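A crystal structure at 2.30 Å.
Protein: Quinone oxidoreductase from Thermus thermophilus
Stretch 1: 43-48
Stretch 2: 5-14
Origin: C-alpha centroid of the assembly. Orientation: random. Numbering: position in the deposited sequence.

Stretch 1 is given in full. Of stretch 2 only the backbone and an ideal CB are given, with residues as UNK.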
ATOM      1  N   LEU A  43      -8.345  -1.345  10.230  1.00 25.32           N
ATOM      2  CA  LEU A  43      -8.839  -0.162  10.931  1.00 26.82           C
ATOM      3  C   LEU A  43     -10.313   0.094  10.652  1.00 26.57           C
ATOM      4  O   LEU A  43     -11.041   0.592  11.510  1.00 26.04           O
ATOM      5  CB  LEU A  43      -8.027   1.077  10.538  1.00 25.39           C
ATOM      6  CG  LEU A  43      -6.567   1.070  10.995  1.00 26.86           C
ATOM      7  CD1 LEU A  43      -5.885   2.362  10.569  1.00 26.27           C
ATOM      8  CD2 LEU A  43      -6.512   0.912  12.513  1.00 26.10           C
HETATM    9  N   MSE A  44     -10.753  -0.245   9.449  1.00 27.18           N
HETATM   10  CA  MSE A  44     -12.143  -0.034   9.080  1.00 28.39           C
HETATM   11  C   MSE A  44     -13.086  -0.959   9.836  1.00 26.20           C
HETATM   12  O   MSE A  44     -14.248  -0.621  10.043  1.00 24.48           O
HETATM   13  CB  MSE A  44     -12.319  -0.211   7.572  1.00 30.34           C
HETATM   14  CG  MSE A  44     -12.560   1.101   6.855  1.00 41.34           C
HETATM   15 SE   MSE A  44     -12.321   0.964   4.946  1.00 52.87          SE
HETATM   16  CE  MSE A  44     -13.737  -0.311   4.557  1.00 47.94           C
ATOM     17  N   ARG A  45     -12.589  -2.127  10.237  1.00 25.67           N
ATOM     18  CA  ARG A  45     -13.404  -3.077  10.997  1.00 26.09           C
ATOM     19  C   ARG A  45     -13.607  -2.554  12.410  1.00 26.14           C
ATOM     20  O   ARG A  45     -14.549  -2.944  13.102  1.00 27.26           O
ATOM     21  CB  ARG A  45     -12.716  -4.441  11.090  1.00 24.76           C
ATOM     22  CG  ARG A  45     -12.779  -5.258   9.840  1.00 24.96           C
ATOM     23  CD  ARG A  45     -12.097  -6.602  10.039  1.00 27.63           C
ATOM     24  NE  ARG A  45     -12.711  -7.401  11.100  1.00 23.02           N
ATOM     25  CZ  ARG A  45     -12.502  -8.705  11.249  1.00 23.82           C
ATOM     26  NH1 ARG A  45     -11.701  -9.335  10.403  1.00 23.38           N
ATOM     27  NH2 ARG A  45     -13.086  -9.378  12.236  1.00 23.52           N
ATOM     28  N   LEU A  46     -12.703  -1.679  12.841  1.00 26.39           N
ATOM     29  CA  LEU A  46     -12.772  -1.110  14.181  1.00 28.36           C
ATOM     30  C   LEU A  46     -13.383   0.282  14.170  1.00 28.96           C
ATOM     31  O   LEU A  46     -13.602   0.878  15.223  1.00 30.78           O
ATOM     32  CB  LEU A  46     -11.373  -1.039  14.798  1.00 29.12           C
ATOM     33  CG  LEU A  46     -10.532  -2.316  14.778  1.00 28.92           C
ATOM     34  CD1 LEU A  46      -9.224  -2.060  15.514  1.00 30.06           C
ATOM     35  CD2 LEU A  46     -11.295  -3.457  15.431  1.00 30.91           C
ATOM     36  N   GLY A  47     -13.662   0.797  12.976  1.00 29.28           N
ATOM     37  CA  GLY A  47     -14.231   2.124  12.860  1.00 30.00           C
ATOM     38  C   GLY A  47     -13.188   3.167  13.217  1.00 31.46           C
ATOM     39  O   GLY A  47     -13.517   4.272  13.658  1.00 31.59           O
ATOM     40  N   ALA A  48     -11.921   2.815  13.012  1.00 31.50           N
ATOM     41  CA  ALA A  48     -10.813   3.712  13.328  1.00 31.53           C
ATOM     42  C   ALA A  48     -10.075   4.228  12.094  1.00 32.25           C
ATOM     43  O   ALA A  48      -8.928   4.655  12.198  1.00 32.88           O
ATOM     44  CB  ALA A  48      -9.833   3.004  14.252  1.00 29.77           C
ATOM     45  N   UNK A   5     -19.109 -10.947   5.624  1.00 22.93           N
ATOM     46  CA  UNK A   5     -19.759  -9.723   6.051  1.00 24.15           C
ATOM     47  C   UNK A   5     -19.426  -9.409   7.495  1.00 23.89           C
ATOM     48  O   UNK A   5     -19.377 -10.301   8.342  1.00 24.41           O
ATOM     49  CB  UNK A   5     -21.274  -9.828   5.868  1.00 24.15           C
ATOM     50  N   UNK A   6     -19.185  -8.132   7.760  1.00 24.75           N
ATOM     51  CA  UNK A   6     -18.871  -7.659   9.101  1.00 25.30           C
ATOM     52  C   UNK A   6     -20.136  -6.936   9.565  1.00 25.61           C
ATOM     53  O   UNK A   6     -20.480  -5.878   9.041  1.00 25.27           O
ATOM     54  CB  UNK A   6     -17.637  -6.755   9.129  1.00 25.30           C
ATOM     55  N   UNK A   7     -20.844  -7.523  10.525  1.00 25.52           N
ATOM     56  CA  UNK A   7     -22.079  -6.927  11.028  1.00 25.72           C
ATOM     57  C   UNK A   7     -21.885  -5.938  12.171  1.00 24.34           C
ATOM     58  O   UNK A   7     -22.764  -5.122  12.449  1.00 24.45           O
ATOM     59  CB  UNK A   7     -23.023  -8.039  11.490  1.00 25.72           C
ATOM     60  N   UNK A   8     -20.736  -5.999  12.833  1.00 23.46           N
ATOM     61  CA  UNK A   8     -20.465  -5.081  13.933  1.00 23.49           C
ATOM     62  C   UNK A   8     -18.990  -4.701  13.982  1.00 23.14           C
ATOM     63  O   UNK A   8     -18.111  -5.556  13.842  1.00 21.49           O
ATOM     64  CB  UNK A   8     -20.892  -5.704  15.263  1.00 23.49           C
ATOM     65  N   UNK A   9     -18.722  -3.414  14.175  1.00 22.13           N
ATOM     66  CA  UNK A   9     -17.351  -2.945  14.279  1.00 22.46           C
ATOM     67  C   UNK A   9     -16.731  -3.666  15.471  1.00 20.81           C
ATOM     68  O   UNK A   9     -17.365  -3.807  16.519  1.00 20.39           O
ATOM     69  CB  UNK A   9     -17.279  -1.425  14.434  1.00 22.46           C
ATOM     70  N   UNK A  10     -15.503  -4.139  15.308  1.00 20.35           N
ATOM     71  CA  UNK A  10     -14.847  -4.841  16.395  1.00 20.18           C
ATOM     72  C   UNK A  10     -15.387  -6.247  16.573  1.00 20.14           C
ATOM     73  O   UNK A  10     -14.947  -6.978  17.459  1.00 21.55           O
ATOM     74  CB  UNK A  10     -15.003  -4.055  17.698  1.00 20.18           C
ATOM     75  N   UNK A  11     -16.343  -6.628  15.729  1.00 19.12           N
ATOM     76  CA  UNK A  11     -16.925  -7.955  15.812  1.00 18.70           C
ATOM     77  C   UNK A  11     -16.270  -8.939  14.849  1.00 19.77           C
ATOM     78  O   UNK A  11     -15.307  -8.589  14.155  1.00 18.49           O
ATOM     79  CB  UNK A  11     -18.428  -7.881  15.535  1.00 18.70           C
ATOM     80  N   UNK A  12     -16.780 -10.179  14.769  1.00 20.19           N
ATOM     81  CA  UNK A  12     -16.214 -11.193  13.876  1.00 20.38           C
ATOM     82  C   UNK A  12     -16.804 -11.118  12.475  1.00 19.77           C
ATOM     83  O   UNK A  12     -17.822 -10.470  12.259  1.00 21.62           O
ATOM     84  CB  UNK A  12     -16.442 -12.591  14.455  1.00 20.38           C
ATOM     85  N   UNK A  13     -16.163 -11.791  11.529  1.00 21.80           N
ATOM     86  CA  UNK A  13     -16.642 -11.825  10.149  1.00 23.39           C
ATOM     87  C   UNK A  13     -17.593 -13.005  10.037  1.00 24.89           C
ATOM     88  O   UNK A  13     -17.503 -13.942  10.826  1.00 25.68           O
ATOM     89  CB  UNK A  13     -15.491 -11.936   9.148  1.00 23.39           C
ATOM     90  N   UNK A  14     -18.497 -12.976   9.063  1.00 25.49           N
ATOM     91  CA  UNK A  14     -19.403 -14.103   8.893  1.00 26.09           C
ATOM     92  C   UNK A  14     -19.517 -14.527   7.433  1.00 24.85           C
ATOM     93  O   UNK A  14     -19.735 -13.699   6.549  1.00 25.59           O
ATOM     94  CB  UNK A  14     -20.787 -13.751   9.442  1.00 26.09           C
TER

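Position 5 has extended backbone angles (-126/139), and nothing of stretch 1 lies within 5.5 Å of its ideal CB, so the contact sets no preference; a beta-branched residue would suit the strand. It is Val5, chi1 t, whose N and O pair with the backbone of position 14.

At position 6 the CA-to-CB bond points toward stretch 1, with the ideal CB 5.1 Å from Arg45 CG. The arginine's aliphatic stem offers an apolar surface, suited to leucine, isoleucine, methionine or a longer aliphatic chain. The residue is Leu6, chi1 t, which brings CD2 to 4.2 Å from Arg45 NE.

Positions 7 and 8 have ideal CBs beyond reach of stretch 1, so many side chains would fit. Lys7 extends its chain to position 14. Arg8 points away and opens a type II turn ending at position 11, closed by a 2.8 Å hydrogen bond from N of 11 to Arg8 O.

Position 9, at -60/137, is the second residue of that turn. Its CB points sideways, 3.4 Å from Arg45 O and 4.5 Å from Gly47 N, beside the end of the helix. A medium apolar chain could cover this backbone. Leu9 does so: CG lies 3.7 Å from Gly47 N and CD1 3.9 Å from Met44 O. An ideal CB on Gly47 would lie 2.7 Å from Leu9 CD2, a clash that glycine avoids. Leu9 CA also makes a CA-H...O contact with Arg45 O at 3.0 Å.

Position 10 has positive phi (76/1), which by itself favours glycine, with asparagine a possible alternative. Gly10 N donates to Arg45 O at 2.7 Å and 149°, tying the turn to the helix end, while Gly10 CA packs 3.9 Å from Leu46 CD2.

At position 11 a CB would point away from stretch 1 and fall 2.9 Å from Arg8 O, a clash that argues for glycine. Gly11 O accepts from Arg45 NH2 at 3.0 Å and 159°, near the guanidinium plane. Water 1 adds a second link, donating to Gly11 O at 2.7 Å and accepting from Arg45 NE at 2.9 Å.

Position 12 points away; its phi of -87 admits many residues, proline included. Pro12 CA is 4.0 Å from Arg45 NH2.

Position 13 points sideways, its ideal CB 4.7 Å from Arg45 NH2. Either an acidic chain or an apolar one could meet the guanidinium. Leu13 (m, t) lays CG over one face, with CD1 3.4 Å from Arg45 NH1.

Position 14 is extended and out of reach. Glu14 OE2 forms a 2.9 Å salt bridge with Lys7 NZ.

Stretch 2 (5-14) VLKRLGGPLE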
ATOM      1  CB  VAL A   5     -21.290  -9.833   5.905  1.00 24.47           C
ATOM      2  CG1 VAL A   5     -21.949  -8.517   6.305  1.00 27.02           C
ATOM      3  CG2 VAL A   5     -21.644 -10.181   4.468  1.00 24.43           C
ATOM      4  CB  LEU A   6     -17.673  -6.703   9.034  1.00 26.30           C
ATOM      5  CG  LEU A   6     -16.922  -6.196  10.280  1.00 27.50           C
ATOM      6  CD1 LEU A   6     -17.563  -4.938  10.789  1.00 26.88           C
ATOM      7  CD2 LEU A   6     -16.865  -7.272  11.347  1.00 27.80           C
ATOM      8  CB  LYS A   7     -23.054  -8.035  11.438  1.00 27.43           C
ATOM      9  CG  LYS A   7     -23.551  -8.836  10.239  1.00 30.95           C
ATOM     10  CD  LYS A   7     -24.480  -9.971  10.632  1.00 33.24           C
ATOM     11  CE  LYS A   7     -24.972 -10.708   9.392  1.00 34.20           C
ATOM     12  NZ  LYS A   7     -25.820 -11.883   9.745  1.00 38.36           N
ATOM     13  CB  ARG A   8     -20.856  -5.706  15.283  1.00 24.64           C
ATOM     14  CG  ARG A   8     -22.328  -6.102  15.434  1.00 25.81           C
ATOM     15  CD  ARG A   8     -22.617  -6.578  16.858  1.00 24.72           C
ATOM     16  NE  ARG A   8     -21.714  -7.659  17.245  1.00 28.70           N
ATOM     17  CZ  ARG A   8     -21.823  -8.913  16.816  1.00 28.84           C
ATOM     18  NH1 ARG A   8     -22.807  -9.250  15.990  1.00 28.08           N
ATOM     19  NH2 ARG A   8     -20.934  -9.822  17.192  1.00 28.31           N
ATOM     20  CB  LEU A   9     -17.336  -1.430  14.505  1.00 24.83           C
ATOM     21  CG  LEU A   9     -17.105  -0.511  13.295  1.00 26.77           C
ATOM     22  CD1 LEU A   9     -17.621  -1.131  12.025  1.00 25.85           C
ATOM     23  CD2 LEU A   9     -17.765   0.832  13.557  1.00 25.00           C
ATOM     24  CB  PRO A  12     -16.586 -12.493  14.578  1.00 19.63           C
ATOM     25  CG  PRO A  12     -17.993 -12.191  15.022  1.00 18.16           C
ATOM     26  CD  PRO A  12     -17.901 -10.745  15.553  1.00 19.99           C
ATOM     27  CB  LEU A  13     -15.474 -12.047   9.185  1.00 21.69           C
ATOM     28  CG  LEU A  13     -14.407 -10.954   9.088  1.00 22.95           C
ATOM     29  CD1 LEU A  13     -13.253 -11.456   8.234  1.00 21.16           C
ATOM     30  CD2 LEU A  13     -15.014  -9.695   8.487  1.00 18.46           C
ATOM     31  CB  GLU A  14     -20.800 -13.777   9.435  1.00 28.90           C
ATOM     32  CG  GLU A  14     -21.738 -14.982   9.380  1.00 32.21           C
ATOM     33  CD  GLU A  14     -23.181 -14.641   9.707  1.00 35.75           C
ATOM     34  OE1 GLU A  14     -24.041 -15.545   9.599  1.00 35.82           O
ATOM     35  OE2 GLU A  14     -23.457 -13.477  10.071  1.00 37.00           O
TER
HETATM   36  O   HOH W   1     -13.754  -6.465  13.657  1.00 15.48           O
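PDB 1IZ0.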